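PDB 4PVA: GH62 hydrolase from Scytalidium thermophilum, which probably hydrolyses alpha-L-arabinofuranosyl linkages in arabinoxylan, releasing arabinose side groups during the breakdown of plant cell walls by a thermophilic fungus. Local coordinates for residues A[193-198]-A[202-207]; A[178-183]-A[259-264]; A[33-38]-A[43-48]; A[287-292]-A[334-339]. All coordinates share one frame; numbering follows the deposited sequence.

Contact 1 of 4, residues A[193-198]-A[202-207]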
loop_
_atom_site.group_PDB
_atom_site.type_symbol
_atom_site.label_atom_id
_atom_site.label_comp_id
_atom_site.label_asym_id
_atom_site.label_seq_id
_atom_site.Cartn_x
_atom_site.Cartn_y
_atom_site.Cartn_z
ATOM N N SER A 193 11.253 -10.736 -3.336
ATOM C CA SER A 193 11.744 -11.970 -2.672
ATOM C C SER A 193 10.588 -12.932 -2.506
ATOM O O SER A 193 9.421 -12.557 -2.618
ATOM C CB SER A 193 12.316 -11.674 -1.293
ATOM O OG SER A 193 13.516 -10.894 -1.378
ATOM N N GLN A 194 10.911 -14.186 -2.166
ATOM C CA GLN A 194 9.879 -15.180 -1.906
ATOM C C GLN A 194 10.298 -16.133 -0.808
ATOM O O GLN A 194 11.479 -16.335 -0.534
ATOM C CB GLN A 194 9.543 -15.958 -3.176
ATOM C CG GLN A 194 10.710 -16.768 -3.704
ATOM C CD GLN A 194 10.416 -17.444 -5.000
ATOM O OE1 GLN A 194 10.032 -16.815 -5.977
ATOM N NE2 GLN A 194 10.610 -18.750 -5.023
ATOM N N THR A 195 9.275 -16.762 -0.259
ATOM C CA THR A 195 9.430 -17.918 0.644
ATOM C C THR A 195 8.191 -18.774 0.486
ATOM O O THR A 195 7.256 -18.422 -0.199
ATOM C CB THR A 195 9.638 -17.466 2.098
ATOM O OG1 THR A 195 10.071 -18.632 2.853
ATOM C CG2 THR A 195 8.404 -16.886 2.707
ATOM N N THR A 196 8.155 -19.966 1.066
ATOM C CA THR A 196 6.961 -20.793 0.966
ATOM C C THR A 196 5.937 -20.382 2.020
ATOM O O THR A 196 6.291 -19.830 3.066
ATOM C CB THR A 196 7.267 -22.283 1.133
ATOM O OG1 THR A 196 7.741 -22.497 2.454
ATOM C CG2 THR A 196 8.276 -22.737 0.094
ATOM N N LEU A 197 4.671 -20.722 1.749
ATOM C CA LEU A 197 3.618 -20.455 2.710
ATOM C C LEU A 197 3.935 -21.128 4.064
ATOM O O LEU A 197 3.738 -20.546 5.114
ATOM C CB LEU A 197 2.269 -20.927 2.144
ATOM C CG LEU A 197 1.038 -20.473 2.903
ATOM C CD1 LEU A 197 0.716 -19.010 2.667
ATOM C CD2 LEU A 197 -0.179 -21.262 2.513
ATOM N N ALA A 198 4.432 -22.359 3.996
ATOM C CA ALA A 198 4.818 -23.131 5.199
ATOM C C ALA A 198 5.864 -22.414 6.034
ATOM O O ALA A 198 5.821 -22.461 7.272
ATOM C CB ALA A 198 5.304 -24.499 4.797
ATOM N N ARG A 202 9.372 -16.542 7.719
ATOM C CA ARG A 202 10.788 -16.839 7.590
ATOM C C ARG A 202 11.183 -17.239 6.174
ATOM O O ARG A 202 10.333 -17.677 5.427
ATOM C CB ARG A 202 11.219 -17.969 8.560
ATOM C CG ARG A 202 10.904 -17.672 10.002
ATOM C CD ARG A 202 11.323 -18.873 10.862
ATOM N NE ARG A 202 10.887 -18.773 12.228
ATOM C CZ ARG A 202 11.471 -17.992 13.132
ATOM N NH1 ARG A 202 12.553 -17.287 12.817
ATOM N NH2 ARG A 202 10.985 -17.973 14.373
ATOM N N GLY A 203 12.462 -17.113 5.858
ATOM C CA GLY A 203 13.050 -17.679 4.677
ATOM C C GLY A 203 12.980 -16.840 3.421
ATOM O O GLY A 203 13.249 -17.357 2.356
HETATM N N MSE A 204 12.688 -15.540 3.522
HETATM C CA MSE A 204 12.644 -14.695 2.296
HETATM C C MSE A 204 13.975 -14.738 1.578
HETATM O O MSE A 204 15.028 -14.549 2.167
HETATM C CB MSE A 204 12.272 -13.232 2.606
HETATM C CG MSE A 204 10.826 -13.043 2.984
HETATM SE SE MSE A 204 9.691 -13.372 1.417
HETATM C CE MSE A 204 7.966 -13.138 2.311
ATOM N N SER A 205 13.933 -15.026 0.296
ATOM C CA SER A 205 15.099 -15.159 -0.548
ATOM C C SER A 205 15.806 -13.824 -0.810
ATOM O O SER A 205 15.265 -12.745 -0.525
ATOM C CB SER A 205 14.655 -15.712 -1.899
ATOM O OG SER A 205 13.730 -14.808 -2.510
ATOM N N GLU A 206 16.977 -13.874 -1.418
ATOM C CA GLU A 206 17.623 -12.644 -1.888
ATOM C C GLU A 206 16.686 -12.052 -2.926
ATOM O O GLU A 206 16.131 -12.761 -3.748
ATOM C CB GLU A 206 18.988 -12.928 -2.532
ATOM C CG GLU A 206 19.712 -11.714 -3.124
ATOM C CD GLU A 206 20.334 -10.767 -2.100
ATOM O OE1 GLU A 206 20.834 -9.640 -2.539
ATOM O OE2 GLU A 206 20.319 -11.208 -0.887
ATOM N N PRO A 207 16.477 -10.738 -2.896
ATOM C CA PRO A 207 15.554 -10.172 -3.881
ATOM C C PRO A 207 16.098 -10.239 -5.282
ATOM O O PRO A 207 17.309 -10.282 -5.499
ATOM C CB PRO A 207 15.416 -8.700 -3.453
ATOM C CG PRO A 207 15.996 -8.626 -2.071
ATOM C CD PRO A 207 16.972 -9.727 -1.946
#
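Q194 and S205 face each other and are joined twice. The amide of S205 gives its N-H to Q194 O (S205 N to Q194 O 2.9 Å), coming in tilted from the carbonyl plane. In return the amide of Q194 points almost straight at the S205 hydroxyl, with Q194 N to S205 OG at 2.9 Å, so a side-chain oxygen stands in for the carbonyl that a regular strand partner would offer. Two hydroxyls of 193-198 reach the other way, to carbonyls of 202-207. S193 OG donates to S205 O at 2.7 Å, lying above the plane of that carbonyl, and it also bonds with the hydroxyl of Y144. T195 OG1 uses a lone pair of R202 O in the carbonyl plane, at 2.8 Å; a chi1 of -168° swings this hydroxyl away from its own amide and out to the loop.

Van der Waals contact comes mainly from M204, a selenomethionine. Its chain bends at chi2 (-69°), laying SE against the backbone of the strand, 3.6 Å from Q194 C, while CE touches CG2 of T195 at 3.8 Å; the two side chains cross at about a right angle. M204 also packs on L181 of the neighbouring strand. At the other end the P207 ring lies against S193, with P207 CG 3.4 Å from S193 OG.

After the chain has turned back from strand 189-196, G203 takes a positive phi that favours glycine. The loop then leads into the outermost strand, 208-212, and this is the connection between the last two strands of a four-stranded antiparallel blade in a five-bladed beta-propeller.

Contact 2 of 4, residues A[178-183]-A[259-264]. With PO4 (phosphate ion), chain G.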
loop_
_atom_site.group_PDB
_atom_site.type_symbol
_atom_site.label_atom_id
_atom_site.label_comp_id
_atom_site.label_asym_id
_atom_site.label_seq_id
_atom_site.Cartn_x
_atom_site.Cartn_y
_atom_site.Cartn_z
ATOM N N LEU A 178 3.906 -20.012 -2.816
ATOM C CA LEU A 178 4.879 -18.947 -2.571
ATOM C C LEU A 178 4.232 -17.689 -1.995
ATOM O O LEU A 178 3.139 -17.298 -2.374
ATOM C CB LEU A 178 5.579 -18.583 -3.871
ATOM C CG LEU A 178 6.408 -19.717 -4.480
ATOM C CD1 LEU A 178 6.973 -19.202 -5.799
ATOM C CD2 LEU A 178 7.497 -20.194 -3.545
ATOM N N CYS A 179 4.978 -17.064 -1.090
ATOM C CA CYS A 179 4.704 -15.749 -0.508
ATOM C C CYS A 179 5.780 -14.823 -0.999
ATOM O O CYS A 179 6.965 -15.072 -0.824
ATOM C CB CYS A 179 4.774 -15.800 1.018
ATOM S SG CYS A 179 3.704 -17.080 1.723
ATOM N N HIS A 180 5.369 -13.713 -1.619
ATOM C CA HIS A 180 6.295 -12.775 -2.277
ATOM C C HIS A 180 6.289 -11.475 -1.506
ATOM O O HIS A 180 5.265 -11.038 -1.034
ATOM C CB HIS A 180 5.829 -12.523 -3.708
ATOM C CG HIS A 180 5.746 -13.754 -4.529
ATOM N ND1 HIS A 180 6.750 -14.174 -5.361
ATOM C CD2 HIS A 180 4.736 -14.638 -4.664
ATOM C CE1 HIS A 180 6.361 -15.281 -5.974
ATOM N NE2 HIS A 180 5.140 -15.569 -5.581
ATOM N N LEU A 181 7.453 -10.870 -1.381
ATOM C CA LEU A 181 7.647 -9.603 -0.705
ATOM C C LEU A 181 8.283 -8.647 -1.718
ATOM O O LEU A 181 9.427 -8.842 -2.140
ATOM C CB LEU A 181 8.565 -9.768 0.503
ATOM C CG LEU A 181 9.020 -8.514 1.218
ATOM C CD1 LEU A 181 7.876 -7.749 1.784
ATOM C CD2 LEU A 181 9.959 -8.945 2.331
ATOM N N PHE A 182 7.533 -7.626 -2.084
ATOM C CA PHE A 182 7.966 -6.586 -3.007
ATOM C C PHE A 182 8.404 -5.366 -2.246
ATOM O O PHE A 182 7.890 -5.070 -1.160
ATOM C CB PHE A 182 6.831 -6.199 -3.953
ATOM C CG PHE A 182 6.467 -7.270 -4.953
ATOM C CD1 PHE A 182 5.572 -8.297 -4.607
ATOM C CD2 PHE A 182 6.937 -7.239 -6.263
ATOM C CE1 PHE A 182 5.202 -9.250 -5.511
ATOM C CE2 PHE A 182 6.563 -8.189 -7.177
ATOM C CZ PHE A 182 5.703 -9.212 -6.807
ATOM N N SER A 183 9.352 -4.615 -2.812
ATOM C CA SER A 183 9.812 -3.378 -2.226
ATOM C C SER A 183 10.430 -2.494 -3.300
ATOM O O SER A 183 10.755 -2.945 -4.398
ATOM C CB SER A 183 10.807 -3.684 -1.101
ATOM O OG SER A 183 11.983 -4.322 -1.558
ATOM N N ASP A 259 0.031 -13.231 -15.542
ATOM C CA ASP A 259 -0.571 -14.517 -15.238
ATOM C C ASP A 259 -0.082 -15.111 -13.932
ATOM O O ASP A 259 -0.621 -16.099 -13.487
ATOM C CB ASP A 259 -0.380 -15.496 -16.419
ATOM C CG ASP A 259 1.086 -15.783 -16.756
ATOM O OD1 ASP A 259 1.995 -15.476 -15.960
ATOM O OD2 ASP A 259 1.334 -16.416 -17.837
ATOM N N ARG A 260 0.933 -14.525 -13.315
ATOM C CA ARG A 260 1.461 -15.034 -12.044
ATOM C C ARG A 260 2.163 -13.897 -11.314
ATOM O O ARG A 260 2.408 -12.852 -11.890
ATOM C CB ARG A 260 2.362 -16.249 -12.267
ATOM C CG ARG A 260 3.678 -15.947 -12.932
ATOM C CD ARG A 260 4.260 -17.172 -13.650
ATOM N NE ARG A 260 3.742 -17.346 -15.005
ATOM C CZ ARG A 260 4.190 -18.262 -15.855
ATOM N NH1 ARG A 260 5.165 -19.062 -15.472
ATOM N NH2 ARG A 260 3.684 -18.363 -17.083
ATOM N N ILE A 261 2.452 -14.085 -10.035
ATOM C CA ILE A 261 3.072 -13.009 -9.233
ATOM C C ILE A 261 4.523 -12.753 -9.661
ATOM O O ILE A 261 4.963 -11.596 -9.699
ATOM C CB ILE A 261 2.957 -13.322 -7.733
ATOM C CG1 ILE A 261 1.486 -13.430 -7.324
ATOM C CG2 ILE A 261 3.705 -12.263 -6.933
ATOM C CD1 ILE A 261 1.275 -14.086 -5.999
ATOM N N ASP A 262 5.254 -13.824 -9.957
ATOM C CA ASP A 262 6.643 -13.732 -10.457
ATOM C C ASP A 262 6.681 -14.096 -11.929
ATOM O O ASP A 262 7.224 -15.131 -12.333
ATOM C CB ASP A 262 7.613 -14.644 -9.707
ATOM C CG ASP A 262 9.044 -14.592 -10.302
ATOM O OD1 ASP A 262 9.376 -13.605 -11.034
ATOM O OD2 ASP A 262 9.825 -15.539 -10.059
ATOM N N GLY A 263 6.022 -13.303 -12.734
ATOM C CA GLY A 263 5.983 -13.542 -14.176
ATOM C C GLY A 263 6.321 -12.272 -14.909
ATOM O O GLY A 263 7.000 -11.376 -14.420
ATOM N N GLN A 264 5.771 -12.193 -16.099
ATOM C CA GLN A 264 6.051 -11.109 -17.021
ATOM C C GLN A 264 4.909 -10.104 -16.934
ATOM O O GLN A 264 3.788 -10.420 -17.280
ATOM C CB GLN A 264 6.288 -11.696 -18.435
ATOM C CG GLN A 264 7.570 -12.556 -18.558
ATOM C CD GLN A 264 7.778 -13.125 -19.960
ATOM O OE1 GLN A 264 7.684 -14.351 -20.198
ATOM N NE2 GLN A 264 8.043 -12.251 -20.906
HETATM P P PO4 G . 3.358 -17.425 -8.377
HETATM O O1 PO4 G . 4.538 -16.715 -8.981
HETATM O O2 PO4 G . 3.501 -17.536 -6.874
HETATM O O3 PO4 G . 3.330 -18.851 -8.922
HETATM O O4 PO4 G . 2.075 -16.669 -8.826
#
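Strand 178-183 and the irregular turn 259-264 stay well apart as backbones, the nearest CA atoms, those of H180 and I261, being 7.7 Å from each other; side chains and a phosphate ion fill the gap. I261 reaches across with its CG2 methyl, which sits over one face of the H180 imidazole in a CH-pi contact, 3.6 Å from the ring centroid and displaced toward the rim on the CD2 side. With chi1 at -61° this methyl lies opposite the I261 amide nitrogen, so the residue can offer its methyl to the ring and its N-H to the phosphate. The same methyl meets the F182 ring from its edge, I261 CG2 to F182 CZ being 3.6 Å, and so touches two side chains that project from the same side of the strand, with L181 between them turned to the other. CB of D262 adds a looser touch, 4.0 Å from H180 CE1.

The phosphate, probably taken up from the crystallisation liquor, ties both segments together. H180 NE2 donates to its O2 at 2.9 Å, near the ring plane. From the turn, I261 N reaches O4 at 2.9 Å and D262 N reaches O1 at 3.1 Å, so each of three phosphate oxygens has a donor of its own.

R192 bonds to ND1 of H180, anchoring the far side of the ring and leaving NE2 to carry the proton given to the anion. This pattern is consistent with a neutral imidazole. Two propeller blades are thus linked here by a methyl-on-ring contact and a bridging anion that takes three N-H donors, whose dipoles would probably help to offset its charge.

Contact 3 of 4, residues A[33-38]-A[43-48]. With PO4 (phosphate ion), chain F.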
loop_
_atom_site.group_PDB
_atom_site.type_symbol
_atom_site.label_atom_id
_atom_site.label_comp_id
_atom_site.label_asym_id
_atom_site.label_seq_id
_atom_site.Cartn_x
_atom_site.Cartn_y
_atom_site.Cartn_z
ATOM N N VAL A 33 -9.832 12.234 6.109
ATOM C CA VAL A 33 -9.108 12.059 7.367
ATOM C C VAL A 33 -7.955 13.038 7.463
ATOM O O VAL A 33 -7.083 13.062 6.580
ATOM C CB VAL A 33 -8.602 10.625 7.575
ATOM C CG1 VAL A 33 -7.947 10.497 8.951
ATOM C CG2 VAL A 33 -9.718 9.624 7.449
ATOM N N PHE A 34 -8.005 13.853 8.521
ATOM C CA PHE A 34 -7.044 14.891 8.832
ATOM C C PHE A 34 -6.247 14.487 10.078
ATOM O O PHE A 34 -6.703 13.699 10.890
ATOM C CB PHE A 34 -7.767 16.227 9.166
ATOM C CG PHE A 34 -8.399 16.895 7.994
ATOM C CD1 PHE A 34 -9.533 16.356 7.375
ATOM C CD2 PHE A 34 -7.880 18.074 7.502
ATOM C CE1 PHE A 34 -10.123 17.002 6.304
ATOM C CE2 PHE A 34 -8.456 18.706 6.422
ATOM C CZ PHE A 34 -9.559 18.160 5.813
ATOM N N PRO A 35 -5.058 15.064 10.255
ATOM C CA PRO A 35 -4.400 14.943 11.539
ATOM C C PRO A 35 -5.266 15.516 12.663
ATOM O O PRO A 35 -6.054 16.442 12.439
ATOM C CB PRO A 35 -3.174 15.825 11.390
ATOM C CG PRO A 35 -2.985 16.051 9.977
ATOM C CD PRO A 35 -4.325 15.927 9.335
ATOM N N LYS A 36 -5.088 14.991 13.864
ATOM C CA LYS A 36 -5.804 15.502 15.007
ATOM C C LYS A 36 -5.155 16.811 15.437
ATOM O O LYS A 36 -3.970 17.055 15.213
ATOM C CB LYS A 36 -5.786 14.508 16.155
ATOM C CG LYS A 36 -6.360 13.148 15.849
ATOM C CD LYS A 36 -7.792 13.230 15.351
ATOM C CE LYS A 36 -8.358 11.849 15.091
ATOM N NZ LYS A 36 -9.714 11.875 14.474
ATOM N N ASN A 37 -5.950 17.665 16.057
ATOM C CA ASN A 37 -5.407 18.830 16.716
ATOM C C ASN A 37 -5.043 18.367 18.126
ATOM O O ASN A 37 -5.809 18.519 19.065
ATOM C CB ASN A 37 -6.435 19.961 16.716
ATOM C CG ASN A 37 -5.914 21.237 17.359
ATOM O OD1 ASN A 37 -4.747 21.335 17.760
ATOM N ND2 ASN A 37 -6.790 22.239 17.453
ATOM N N ASP A 38 -3.893 17.718 18.243
ATOM C CA ASP A 38 -3.368 17.268 19.538
ATOM C C ASP A 38 -1.875 17.591 19.654
ATOM O O ASP A 38 -1.292 18.177 18.751
ATOM C CB ASP A 38 -3.683 15.770 19.769
ATOM C CG ASP A 38 -3.024 14.843 18.784
ATOM O OD1 ASP A 38 -1.978 15.191 18.221
ATOM O OD2 ASP A 38 -3.561 13.726 18.620
ATOM N N ALA A 43 1.633 16.564 10.819
ATOM C CA ALA A 43 1.402 17.387 9.631
ATOM C C ALA A 43 0.520 16.656 8.602
ATOM O O ALA A 43 -0.366 17.252 7.983
ATOM C CB ALA A 43 2.713 17.835 9.007
ATOM N N GLY A 44 0.831 15.379 8.326
ATOM C CA GLY A 44 0.156 14.594 7.307
ATOM C C GLY A 44 -0.307 13.259 7.837
ATOM O O GLY A 44 0.376 12.631 8.645
ATOM N N ILE A 45 -1.465 12.817 7.338
ATOM C CA ILE A 45 -1.896 11.426 7.481
ATOM C C ILE A 45 -1.763 10.793 6.117
ATOM O O ILE A 45 -2.255 11.305 5.120
ATOM C CB ILE A 45 -3.342 11.309 8.016
ATOM C CG1 ILE A 45 -3.475 12.053 9.369
ATOM C CG2 ILE A 45 -3.719 9.860 8.224
ATOM C CD1 ILE A 45 -2.702 11.427 10.487
ATOM N N LYS A 46 -1.065 9.650 6.108
ATOM C CA LYS A 46 -0.481 9.115 4.903
ATOM C C LYS A 46 -0.677 7.616 4.740
ATOM O O LYS A 46 -0.915 6.886 5.695
ATOM C CB LYS A 46 1.019 9.382 4.877
ATOM C CG LYS A 46 1.370 10.852 4.836
ATOM C CD LYS A 46 2.855 11.098 4.656
ATOM C CE LYS A 46 3.321 10.830 3.246
ATOM N NZ LYS A 46 4.764 11.096 3.120
ATOM N N ASP A 47 -0.550 7.173 3.496
ATOM C CA ASP A 47 -0.297 5.784 3.129
ATOM C C ASP A 47 -1.186 4.786 3.856
ATOM O O ASP A 47 -0.730 3.990 4.671
ATOM C CB ASP A 47 1.194 5.453 3.173
ATOM C CG ASP A 47 1.842 5.604 4.494
ATOM O OD1 ASP A 47 1.341 5.010 5.491
ATOM O OD2 ASP A 47 2.931 6.270 4.561
ATOM N N PRO A 48 -2.487 4.779 3.525
ATOM C CA PRO A 48 -3.418 3.907 4.249
ATOM C C PRO A 48 -3.422 2.471 3.748
ATOM O O PRO A 48 -3.193 2.203 2.561
ATOM C CB PRO A 48 -4.766 4.570 3.957
ATOM C CG PRO A 48 -4.588 5.120 2.585
ATOM C CD PRO A 48 -3.179 5.632 2.552
HETATM P P PO4 F . 5.318 8.981 0.102
HETATM O O1 PO4 F . 4.723 9.313 -1.288
HETATM O O2 PO4 F . 6.602 8.150 -0.114
HETATM O O3 PO4 F . 5.731 10.294 0.724
HETATM O O4 PO4 F . 4.331 8.253 0.885
#
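I45 turns its longer branch toward the P35 backbone through two torsions: chi1 of -57° places CG1 beside its own amide nitrogen, and chi2 of -67° folds CD1 round. CG1 ends 3.5 Å from P35 N and 3.8 Å from F34 C, against the peptide link between those two residues, and CD1 rests 4.0 Å from P35 CA. The other branch is nearer to V33, though loosely, with I45 CG2 to V33 CG1 at 4.3 Å. P35 and I45 run past one another in opposite directions, and the proline ring also meets A43, with P35 CG 3.5 Å from A43 O.

A43 and G44 both face A64 and form a classic beta bulge at the start of strand 44-53, the first strand of a propeller blade. Strand 336-341 of the closing blade lies alongside: V33 pairs through its backbone with L337, I45 pairs with W335, and A43 O accepts from R336 NH1.

Further along the strand, the K46 side chain bends at chi3 (75°) and brings NZ to a phosphate, with K46 NZ 2.7 Å from phosphate O3. Y69 also bonds to this amine, while the ion, which probably came from the crystallisation liquor, is hydrogen-bonded by Y330, H295, R251 and Q320 as well.

Contact 4 of 4, residues A[287-292]-A[334-339]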
loop_
_atom_site.group_PDB
_atom_site.type_symbol
_atom_site.label_atom_id
_atom_site.label_comp_id
_atom_site.label_asym_id
_atom_site.label_seq_id
_atom_site.Cartn_x
_atom_site.Cartn_y
_atom_site.Cartn_z
ATOM N N GLN A 287 -15.751 18.463 -3.541
ATOM C CA GLN A 287 -14.572 19.271 -3.244
ATOM C C GLN A 287 -13.326 18.754 -3.995
ATOM O O GLN A 287 -13.029 17.570 -3.936
ATOM C CB GLN A 287 -14.355 19.298 -1.717
ATOM C CG GLN A 287 -12.973 19.774 -1.310
ATOM C CD GLN A 287 -12.836 20.025 0.179
ATOM O OE1 GLN A 287 -13.749 19.748 0.968
ATOM N NE2 GLN A 287 -11.673 20.548 0.572
ATOM N N LYS A 288 -12.615 19.647 -4.691
ATOM C CA LYS A 288 -11.429 19.327 -5.515
ATOM C C LYS A 288 -10.132 19.851 -4.860
ATOM O O LYS A 288 -9.878 21.062 -4.881
ATOM C CB LYS A 288 -11.600 19.920 -6.926
ATOM C CG LYS A 288 -10.307 20.097 -7.751
ATOM C CD LYS A 288 -9.486 18.839 -8.019
ATOM C CE LYS A 288 -8.461 19.079 -9.131
ATOM N NZ LYS A 288 -7.617 17.895 -9.488
ATOM N N TRP A 289 -9.396 18.952 -4.224
ATOM C CA TRP A 289 -8.454 19.294 -3.151
ATOM C C TRP A 289 -7.043 18.751 -3.370
ATOM O O TRP A 289 -6.147 19.008 -2.586
ATOM C CB TRP A 289 -9.002 18.778 -1.807
ATOM C CG TRP A 289 -9.230 17.281 -1.803
ATOM C CD1 TRP A 289 -10.291 16.615 -2.362
ATOM C CD2 TRP A 289 -8.400 16.277 -1.205
ATOM N NE1 TRP A 289 -10.150 15.256 -2.166
ATOM C CE2 TRP A 289 -9.021 15.033 -1.434
ATOM C CE3 TRP A 289 -7.206 16.314 -0.462
ATOM C CZ2 TRP A 289 -8.504 13.841 -0.976
ATOM C CZ3 TRP A 289 -6.685 15.111 -0.008
ATOM C CH2 TRP A 289 -7.341 13.890 -0.285
ATOM N N THR A 290 -6.843 17.959 -4.407
ATOM C CA THR A 290 -5.538 17.380 -4.704
ATOM C C THR A 290 -5.439 17.123 -6.196
ATOM O O THR A 290 -6.466 16.866 -6.849
ATOM C CB THR A 290 -5.350 16.060 -3.920
ATOM O OG1 THR A 290 -4.042 15.523 -4.143
ATOM C CG2 THR A 290 -6.395 15.029 -4.302
ATOM N N LYS A 291 -4.251 17.258 -6.747
ATOM C CA LYS A 291 -3.956 16.799 -8.102
ATOM C C LYS A 291 -3.160 15.500 -8.132
ATOM O O LYS A 291 -2.895 14.963 -9.166
ATOM C CB LYS A 291 -3.175 17.843 -8.887
ATOM C CG LYS A 291 -4.015 19.087 -9.080
ATOM C CD LYS A 291 -3.342 20.155 -9.903
ATOM C CE LYS A 291 -4.344 21.224 -10.267
ATOM N NZ LYS A 291 -3.689 22.290 -11.066
ATOM N N SER A 292 -2.804 15.015 -6.946
ATOM C CA SER A 292 -2.068 13.780 -6.755
ATOM C C SER A 292 -2.965 12.719 -6.177
ATOM O O SER A 292 -3.700 12.960 -5.231
ATOM C CB SER A 292 -0.894 14.027 -5.821
ATOM O OG SER A 292 0.168 14.630 -6.557
ATOM N N PRO A 334 0.913 18.686 4.083
ATOM C CA PRO A 334 -0.382 18.433 4.714
ATOM C C PRO A 334 -1.213 17.370 3.948
ATOM O O PRO A 334 -2.300 17.622 3.439
ATOM C CB PRO A 334 -1.042 19.804 4.684
ATOM C CG PRO A 334 -0.494 20.437 3.460
ATOM C CD PRO A 334 0.942 19.982 3.403
ATOM N N TRP A 335 -0.697 16.163 3.906
ATOM C CA TRP A 335 -1.420 15.038 3.319
ATOM C C TRP A 335 -2.670 14.730 4.117
ATOM O O TRP A 335 -2.680 14.812 5.356
ATOM C CB TRP A 335 -0.560 13.773 3.247
ATOM C CG TRP A 335 0.655 13.853 2.407
ATOM C CD1 TRP A 335 1.928 14.093 2.830
ATOM C CD2 TRP A 335 0.749 13.647 0.976
ATOM N NE1 TRP A 335 2.807 14.073 1.755
ATOM C CE2 TRP A 335 2.100 13.784 0.618
ATOM C CE3 TRP A 335 -0.181 13.366 -0.028
ATOM C CZ2 TRP A 335 2.552 13.627 -0.697
ATOM C CZ3 TRP A 335 0.268 13.226 -1.322
ATOM C CH2 TRP A 335 1.613 13.361 -1.644
ATOM N N ARG A 336 -3.735 14.393 3.408
ATOM C CA ARG A 336 -4.962 13.922 4.002
ATOM C C ARG A 336 -5.372 12.637 3.279
ATOM O O ARG A 336 -4.977 12.428 2.133
ATOM C CB ARG A 336 -6.101 14.964 3.823
ATOM C CG ARG A 336 -5.708 16.440 4.038
ATOM C CD ARG A 336 -5.491 16.613 5.459
ATOM N NE ARG A 336 -5.109 17.975 5.837
ATOM C CZ ARG A 336 -3.974 18.261 6.452
ATOM N NH1 ARG A 336 -3.061 17.328 6.673
ATOM N NH2 ARG A 336 -3.782 19.518 6.898
ATOM N N LEU A 337 -6.160 11.778 3.903
ATOM C CA LEU A 337 -6.713 10.604 3.216
ATOM C C LEU A 337 -8.011 10.926 2.508
ATOM O O LEU A 337 -8.850 11.649 3.046
ATOM C CB LEU A 337 -6.982 9.448 4.168
ATOM C CG LEU A 337 -5.824 9.051 5.081
ATOM C CD1 LEU A 337 -6.223 7.865 5.931
ATOM C CD2 LEU A 337 -4.560 8.741 4.281
ATOM N N GLY A 338 -8.154 10.384 1.312
ATOM C CA GLY A 338 -9.407 10.463 0.583
ATOM C C GLY A 338 -9.727 9.120 -0.021
ATOM O O GLY A 338 -8.968 8.172 0.104
ATOM N N LEU A 339 -10.881 9.062 -0.724
ATOM C CA LEU A 339 -11.387 7.841 -1.326
ATOM C C LEU A 339 -11.735 8.056 -2.798
ATOM O O LEU A 339 -12.420 9.030 -3.125
ATOM C CB LEU A 339 -12.665 7.436 -0.597
ATOM C CG LEU A 339 -13.446 6.270 -1.151
ATOM C CD1 LEU A 339 -12.787 4.941 -0.994
ATOM C CD2 LEU A 339 -14.821 6.192 -0.533
#
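W289 carries this contact with the six-membered end of its indole, pressed against the backbone of R336 to G338. R336 O meets the ring at its edge, 3.7 Å from W289 CH2, and CZ3 of W289 brushes R336 CB at 3.9 Å. Beside it, CZ2 of W289 lies 3.8 Å from G338 CA, and the glycine has no side chain between ring and strand. A chi1 of 59° sends the indole toward the strand, while T290 puts CG2 over the centre of one of its faces and F284 meets it nearly perpendicularly.

Polar bonds fix the two sides separately. NE1 of W289 bonds to T29 O. In the loop, T290 OG1 uses a lone pair of S292 O at 2.8 Å and also bonds to V322 N. R336 bends at chi2 so that NH1 returns to W335 O at 2.9 Å, from above that carbonyl plane.

The tryptophan thus packs loop 287-292 onto strand 336-341 in the sheet that takes strands from both chain ends, 26-28 and 336-341, the "velcro" closure characteristic of many beta-propellers.

The four contacts form two pairs on opposite sides of the propeller. Contacts 1 and 2 meet through backbone pairing of strands 189-196 and 178-184 within one blade, whereas contacts 3 and 4 meet where strand 44-53 and its preceding loop flank strand 336-341. Burial differs within each pair: contacts 2 and 4 are buried, while 1 and 3 are partly so. Contact 1, whose centre lies about 20 Å from the centre of the chain, relies on direct hydrogen bonds across its segments; the other three meet through apolar or van der Waals touches. Phosphate ions accompany contacts 2 and 3, but only in contact 2 does the ion bridge both segments.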